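PDB 6FBM: gram-negative insecticidal protein from Chromobacterium piscinae, which is an insecticidal toxin of the MACPF (membrane attack complex/perforin) family and probably acts by forming pores in membranes of its target cells. Local coordinates for residues Asp108-Asp113 with Thr233-Ala238; Thr117-Ser122 with Ala186-Lys191. One frame throughout, in Å; residues are numbered along the deposited sequence.

Contact 1 (Asp108-Asp113 with Thr233-Ala238); sequences DFTTTD and TIRLTA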
loop_
_atom_site.group_PDB
_atom_site.type_symbol
_atom_site.label_atom_id
_atom_site.label_comp_id
_atom_site.label_asym_id
_atom_site.label_seq_id
_atom_site.Cartn_x
_atom_site.Cartn_y
_atom_site.Cartn_z
ATOM N N ASP A 108 -9.672 -31.878 -15.182
ATOM C CA ASP A 108 -11.106 -31.702 -15.439
ATOM C C ASP A 108 -12.040 -32.765 -14.853
ATOM O O ASP A 108 -13.194 -32.461 -14.557
ATOM C CB ASP A 108 -11.365 -31.634 -16.946
ATOM C CG ASP A 108 -10.756 -30.398 -17.596
ATOM O OD1 ASP A 108 -10.544 -29.359 -16.908
ATOM O OD2 ASP A 108 -10.476 -30.478 -18.810
ATOM N N PHE A 109 -11.561 -34.004 -14.731
ATOM C CA PHE A 109 -12.392 -35.154 -14.356
ATOM C C PHE A 109 -11.666 -36.043 -13.371
ATOM O O PHE A 109 -10.445 -36.175 -13.433
ATOM C CB PHE A 109 -12.718 -36.007 -15.585
ATOM C CG PHE A 109 -13.260 -35.229 -16.744
ATOM C CD1 PHE A 109 -14.491 -34.613 -16.664
ATOM C CD2 PHE A 109 -12.531 -35.121 -17.920
ATOM C CE1 PHE A 109 -14.999 -33.910 -17.740
ATOM C CE2 PHE A 109 -13.016 -34.411 -18.998
ATOM C CZ PHE A 109 -14.254 -33.796 -18.909
ATOM N N THR A 110 -12.411 -36.689 -12.482
ATOM C CA THR A 110 -11.819 -37.676 -11.581
ATOM C C THR A 110 -11.349 -38.847 -12.426
ATOM O O THR A 110 -11.855 -39.110 -13.505
ATOM C CB THR A 110 -12.785 -38.221 -10.520
ATOM O OG1 THR A 110 -13.894 -38.877 -11.163
ATOM C CG2 THR A 110 -13.280 -37.115 -9.575
ATOM N N THR A 111 -10.362 -39.546 -11.913
ATOM C CA THR A 111 -9.856 -40.697 -12.592
ATOM C C THR A 111 -10.942 -41.806 -12.690
ATOM O O THR A 111 -11.032 -42.499 -13.689
ATOM C CB THR A 111 -8.549 -41.190 -11.922
ATOM O OG1 THR A 111 -7.894 -42.096 -12.829
ATOM C CG2 THR A 111 -8.804 -41.853 -10.564
ATOM N N THR A 112 -11.787 -41.934 -11.677
ATOM C CA THR A 112 -12.904 -42.871 -11.740
ATOM C C THR A 112 -13.848 -42.576 -12.947
ATOM O O THR A 112 -14.119 -43.461 -13.770
ATOM C CB THR A 112 -13.680 -42.882 -10.388
ATOM O OG1 THR A 112 -12.843 -43.424 -9.355
ATOM C CG2 THR A 112 -14.945 -43.758 -10.474
ATOM N N ASP A 113 -14.298 -41.323 -13.056
ATOM C CA ASP A 113 -15.193 -40.907 -14.142
ATOM C C ASP A 113 -14.571 -41.084 -15.504
ATOM O O ASP A 113 -15.266 -41.384 -16.466
ATOM C CB ASP A 113 -15.644 -39.449 -13.967
ATOM C CG ASP A 113 -16.590 -39.263 -12.791
ATOM O OD1 ASP A 113 -17.254 -40.205 -12.391
ATOM O OD2 ASP A 113 -16.689 -38.169 -12.240
ATOM N N THR A 233 -20.186 -34.797 -11.592
ATOM C CA THR A 233 -18.998 -34.230 -10.954
ATOM C C THR A 233 -18.545 -33.014 -11.793
ATOM O O THR A 233 -18.218 -33.132 -12.989
ATOM C CB THR A 233 -17.868 -35.264 -10.867
ATOM O OG1 THR A 233 -18.373 -36.486 -10.315
ATOM C CG2 THR A 233 -16.741 -34.738 -9.991
ATOM N N ILE A 234 -18.523 -31.854 -11.133
ATOM C CA ILE A 234 -18.312 -30.574 -11.779
ATOM C C ILE A 234 -17.080 -29.898 -11.168
ATOM O O ILE A 234 -16.936 -29.824 -9.953
ATOM C CB ILE A 234 -19.577 -29.692 -11.645
ATOM C CG1 ILE A 234 -20.718 -30.345 -12.416
ATOM C CG2 ILE A 234 -19.347 -28.293 -12.248
ATOM C CD1 ILE A 234 -22.040 -29.589 -12.362
ATOM N N ARG A 235 -16.201 -29.405 -12.036
ATOM C CA ARG A 235 -15.061 -28.586 -11.626
ATOM C C ARG A 235 -15.030 -27.284 -12.408
ATOM O O ARG A 235 -15.537 -27.205 -13.543
ATOM C CB ARG A 235 -13.763 -29.359 -11.833
ATOM C CG ARG A 235 -13.585 -30.482 -10.832
ATOM C CD ARG A 235 -12.454 -31.393 -11.205
ATOM N NE ARG A 235 -12.186 -32.428 -10.208
ATOM C CZ ARG A 235 -11.164 -33.297 -10.265
ATOM N NH1 ARG A 235 -10.325 -33.296 -11.299
ATOM N NH2 ARG A 235 -11.001 -34.206 -9.302
ATOM N N LEU A 236 -14.465 -26.266 -11.770
ATOM C CA LEU A 236 -14.214 -24.977 -12.392
ATOM C C LEU A 236 -12.714 -24.668 -12.275
ATOM O O LEU A 236 -12.207 -24.535 -11.171
ATOM C CB LEU A 236 -15.032 -23.896 -11.702
ATOM C CG LEU A 236 -14.990 -22.526 -12.366
ATOM C CD1 LEU A 236 -15.520 -22.572 -13.783
ATOM C CD2 LEU A 236 -15.828 -21.568 -11.538
ATOM N N THR A 237 -12.016 -24.585 -13.409
ATOM C CA THR A 237 -10.598 -24.265 -13.440
ATOM C C THR A 237 -10.375 -22.956 -14.201
ATOM O O THR A 237 -10.919 -22.750 -15.294
ATOM C CB THR A 237 -9.804 -25.391 -14.107
ATOM O OG1 THR A 237 -10.068 -26.603 -13.415
ATOM C CG2 THR A 237 -8.309 -25.161 -13.998
ATOM N N ALA A 238 -9.568 -22.079 -13.612
ATOM C CA ALA A 238 -9.301 -20.772 -14.183
ATOM C C ALA A 238 -7.879 -20.770 -14.731
ATOM O O ALA A 238 -6.958 -21.175 -14.044
ATOM C CB ALA A 238 -9.471 -19.696 -13.130
#
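Arg235 and Thr233, on the edge of the central antiparallel sheet of the MACPF fold, reach across to the turn that joins helix 102-108 to helix 111-115. The Thr233 hydroxyl donates to Asp113 OD2 over 3.1 Å from OG1, using the syn lone pair of the carboxylate. With OG1 anti to its own carbonyl carbon (chi1 -49°), Thr233 offers the hydroxyl to the helix and leaves CG2 beside Thr110 CG2, 4.2 Å away. The long chain of Arg235, extended from CG to NE, passes the backbone of Asp108, CD lying 3.6 Å from Asp108 O, and carries the guanidinium on to Phe109 and Thr110. One face of this group lies against their backbone, with Thr110 N 4.0 Å above its plane. The Thr110 and Arg235 side chains cross at about a right angle, Thr110 CG2 coming 3.7 Å from Arg235 NH2. The main polar partner of the guanidinium is Val107 O, bonded by NH1. In the second shell, Phe109 meets the rings of Tyr84 and Tyr121 edge-to-face. Thr110 is the N-cap of the next helix, where a short hydroxyl side chain can receive a first-turn N-H that has no earlier helical carbonyl: Asp113 N donates to Thr110 OG1 at 3.1 Å.

Contact 2 (Thr117-Ser122 with Ala186-Lys191); sequences TEITYS and ASKTLK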
loop_
_atom_site.group_PDB
_atom_site.type_symbol
_atom_site.label_atom_id
_atom_site.label_comp_id
_atom_site.label_asym_id
_atom_site.label_seq_id
_atom_site.Cartn_x
_atom_site.Cartn_y
_atom_site.Cartn_z
ATOM N N THR A 117 -17.907 -45.911 -17.797
ATOM C CA THR A 117 -18.610 -45.861 -19.042
ATOM C C THR A 117 -19.981 -45.260 -18.709
ATOM O O THR A 117 -20.285 -45.032 -17.529
ATOM C CB THR A 117 -18.604 -47.265 -19.689
ATOM O OG1 THR A 117 -18.866 -47.158 -21.077
ATOM C CG2 THR A 117 -19.588 -48.196 -19.079
ATOM N N GLU A 118 -20.778 -44.898 -19.722
ATOM C CA GLU A 118 -22.041 -44.165 -19.497
ATOM C C GLU A 118 -21.895 -42.774 -18.843
ATOM O O GLU A 118 -22.868 -42.220 -18.293
ATOM C CB GLU A 118 -23.033 -44.987 -18.636
ATOM C CG GLU A 118 -23.288 -46.429 -19.052
ATOM C CD GLU A 118 -23.980 -46.563 -20.388
ATOM O OE1 GLU A 118 -24.359 -45.545 -21.025
ATOM O OE2 GLU A 118 -24.129 -47.738 -20.792
ATOM N N ILE A 119 -20.678 -42.209 -18.899
ATOM C CA ILE A 119 -20.401 -40.863 -18.411
ATOM C C ILE A 119 -20.291 -39.988 -19.649
ATOM O O ILE A 119 -19.692 -40.383 -20.682
ATOM C CB ILE A 119 -19.087 -40.797 -17.640
ATOM C CG1 ILE A 119 -19.108 -41.755 -16.442
ATOM C CG2 ILE A 119 -18.778 -39.373 -17.183
ATOM C CD1 ILE A 119 -20.039 -41.386 -15.321
ATOM N N THR A 120 -20.880 -38.804 -19.558
ATOM C CA THR A 120 -20.699 -37.791 -20.581
ATOM C C THR A 120 -19.677 -36.781 -20.054
ATOM O O THR A 120 -19.802 -36.266 -18.921
ATOM C CB THR A 120 -22.014 -37.114 -20.948
ATOM O OG1 THR A 120 -22.939 -38.112 -21.431
ATOM C CG2 THR A 120 -21.784 -36.065 -22.040
ATOM N N TYR A 121 -18.682 -36.510 -20.896
ATOM C CA TYR A 121 -17.594 -35.639 -20.578
ATOM C C TYR A 121 -17.853 -34.319 -21.292
ATOM O O TYR A 121 -18.008 -34.301 -22.524
ATOM C CB TYR A 121 -16.278 -36.274 -21.063
ATOM C CG TYR A 121 -16.070 -37.656 -20.499
ATOM C CD1 TYR A 121 -15.614 -37.833 -19.204
ATOM C CD2 TYR A 121 -16.369 -38.794 -21.250
ATOM C CE1 TYR A 121 -15.438 -39.096 -18.676
ATOM C CE2 TYR A 121 -16.202 -40.063 -20.733
ATOM C CZ TYR A 121 -15.736 -40.208 -19.439
ATOM O OH TYR A 121 -15.572 -41.473 -18.896
ATOM N N SER A 122 -17.928 -33.222 -20.529
ATOM C CA SER A 122 -18.100 -31.905 -21.135
ATOM C C SER A 122 -17.051 -30.955 -20.600
ATOM O O SER A 122 -16.762 -30.930 -19.396
ATOM C CB SER A 122 -19.497 -31.346 -20.870
ATOM O OG SER A 122 -19.779 -31.275 -19.474
ATOM N N ALA A 186 -18.354 -34.344 -15.563
ATOM C CA ALA A 186 -18.570 -35.758 -15.799
ATOM C C ALA A 186 -20.020 -36.046 -15.417
ATOM O O ALA A 186 -20.348 -36.089 -14.227
ATOM C CB ALA A 186 -17.629 -36.581 -14.949
ATOM N N SER A 187 -20.882 -36.217 -16.423
ATOM C CA SER A 187 -22.313 -36.324 -16.181
ATOM C C SER A 187 -22.760 -37.777 -16.374
ATOM O O SER A 187 -22.356 -38.442 -17.337
ATOM C CB SER A 187 -23.076 -35.416 -17.133
ATOM O OG SER A 187 -22.842 -34.052 -16.853
ATOM N N LYS A 188 -23.596 -38.239 -15.449
ATOM C CA LYS A 188 -24.288 -39.494 -15.556
ATOM C C LYS A 188 -25.635 -39.177 -16.208
ATOM O O LYS A 188 -26.630 -38.955 -15.506
ATOM C CB LYS A 188 -24.457 -40.077 -14.146
ATOM C CG LYS A 188 -23.230 -40.905 -13.737
ATOM C CD LYS A 188 -22.808 -40.982 -12.270
ATOM C CE LYS A 188 -23.918 -40.835 -11.262
ATOM N NZ LYS A 188 -23.495 -41.431 -9.951
ATOM N N THR A 189 -25.678 -39.128 -17.540
ATOM C CA THR A 189 -26.876 -38.624 -18.222
ATOM C C THR A 189 -28.105 -39.522 -18.065
ATOM O O THR A 189 -29.232 -39.052 -18.082
ATOM C CB THR A 189 -26.686 -38.369 -19.752
ATOM O OG1 THR A 189 -26.245 -39.548 -20.409
ATOM C CG2 THR A 189 -25.697 -37.290 -20.028
ATOM N N LEU A 190 -27.879 -40.818 -17.893
ATOM C CA LEU A 190 -28.941 -41.792 -17.703
ATOM C C LEU A 190 -29.741 -41.543 -16.420
ATOM O O LEU A 190 -30.850 -42.061 -16.277
ATOM C CB LEU A 190 -28.408 -43.224 -17.732
ATOM C CG LEU A 190 -27.512 -43.649 -18.887
ATOM C CD1 LEU A 190 -27.096 -45.098 -18.725
ATOM C CD2 LEU A 190 -28.124 -43.337 -20.244
ATOM N N LYS A 191 -29.204 -40.746 -15.503
ATOM C CA LYS A 191 -29.945 -40.305 -14.312
ATOM C C LYS A 191 -30.612 -38.935 -14.453
ATOM O O LYS A 191 -31.047 -38.372 -13.454
ATOM C CB LYS A 191 -29.015 -40.292 -13.095
ATOM C CG LYS A 191 -28.305 -41.613 -12.851
ATOM C CD LYS A 191 -27.702 -41.702 -11.463
ATOM C CE LYS A 191 -28.711 -41.963 -10.365
ATOM N NZ LYS A 191 -28.157 -41.438 -9.089
HETATM O O HOH W 1 -25.182 -42.185 -17.010
#
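Thr120 and Ser187 form an antiparallel hydrogen-bonded pair where strands 120-134 and 179-187 meet in the central sheet of the MACPF fold. Two backbone bonds join them, Thr120 N to Ser187 O and Ser187 N to Thr120 O, each 2.7 Å and nearly straight, with the donors in the carbonyl planes. The same oxygens take CA-H...O contacts from Ile119 and Ala186, so each carbonyl is approached by two donors. Beyond the ladder the backbones part, and a water bridges them: it donates to Glu118 O at 2.6 Å and accepts from Leu190 N in the 3-10 turn.

Apolar packing begins beside Tyr121 and Ala186 and continues past the end of the ladder. The small Ala186 leaves room for Ile119, whose CG2 lies 3.8 Å from Ala186 CB and also covers one face of the Tyr121 ring toward its rim. Branching at CB lets Ile119 serve two neighbours: its other arm ends in CD1, 3.6 Å from Lys188 CG, the two side chains lying side by side and pointing the same way. The Lys188 ammonium continues to Asp379 O.

Separately, Glu118 crosses Leu190 obliquely in van der Waals contact, OE1 3.6 Å from Leu190 CD1, while OE2 bonds to Ser443 OG.

On the face with Thr120 and Ser187, small hydroxyl residues pack against Leu198 of helix 198-209. Ser187 OG is bonded to Ser232 OG. The Thr189 and Thr120 side chains cross at about a right angle; Thr189 CG2, anti to its own carbonyl carbon, comes 3.2 Å from Thr120 OG1.

In the fold
The two contacts lie side by side in the MACPF region, their centres about 12 Å apart, and share one antiparallel sheet. Strand 179-187 pairs with 120-134 on one side and with 232-239 on the other, so contact 2 joins two strands while contact 1 packs the junction of two helices against the third. Along the chain the order is 108-113, 117-122, 186-191, 233-238, which places contact 2 wholly within the span bracketed by contact 1. Helix 111-115 is tied to strand 120-134 by a probable bond of 2.5 Å from Tyr121 OH to Asp113 O, and to strand 232-239 through the Asp113 carboxylate; Thr233 O to Ala186 N belongs to the sheet.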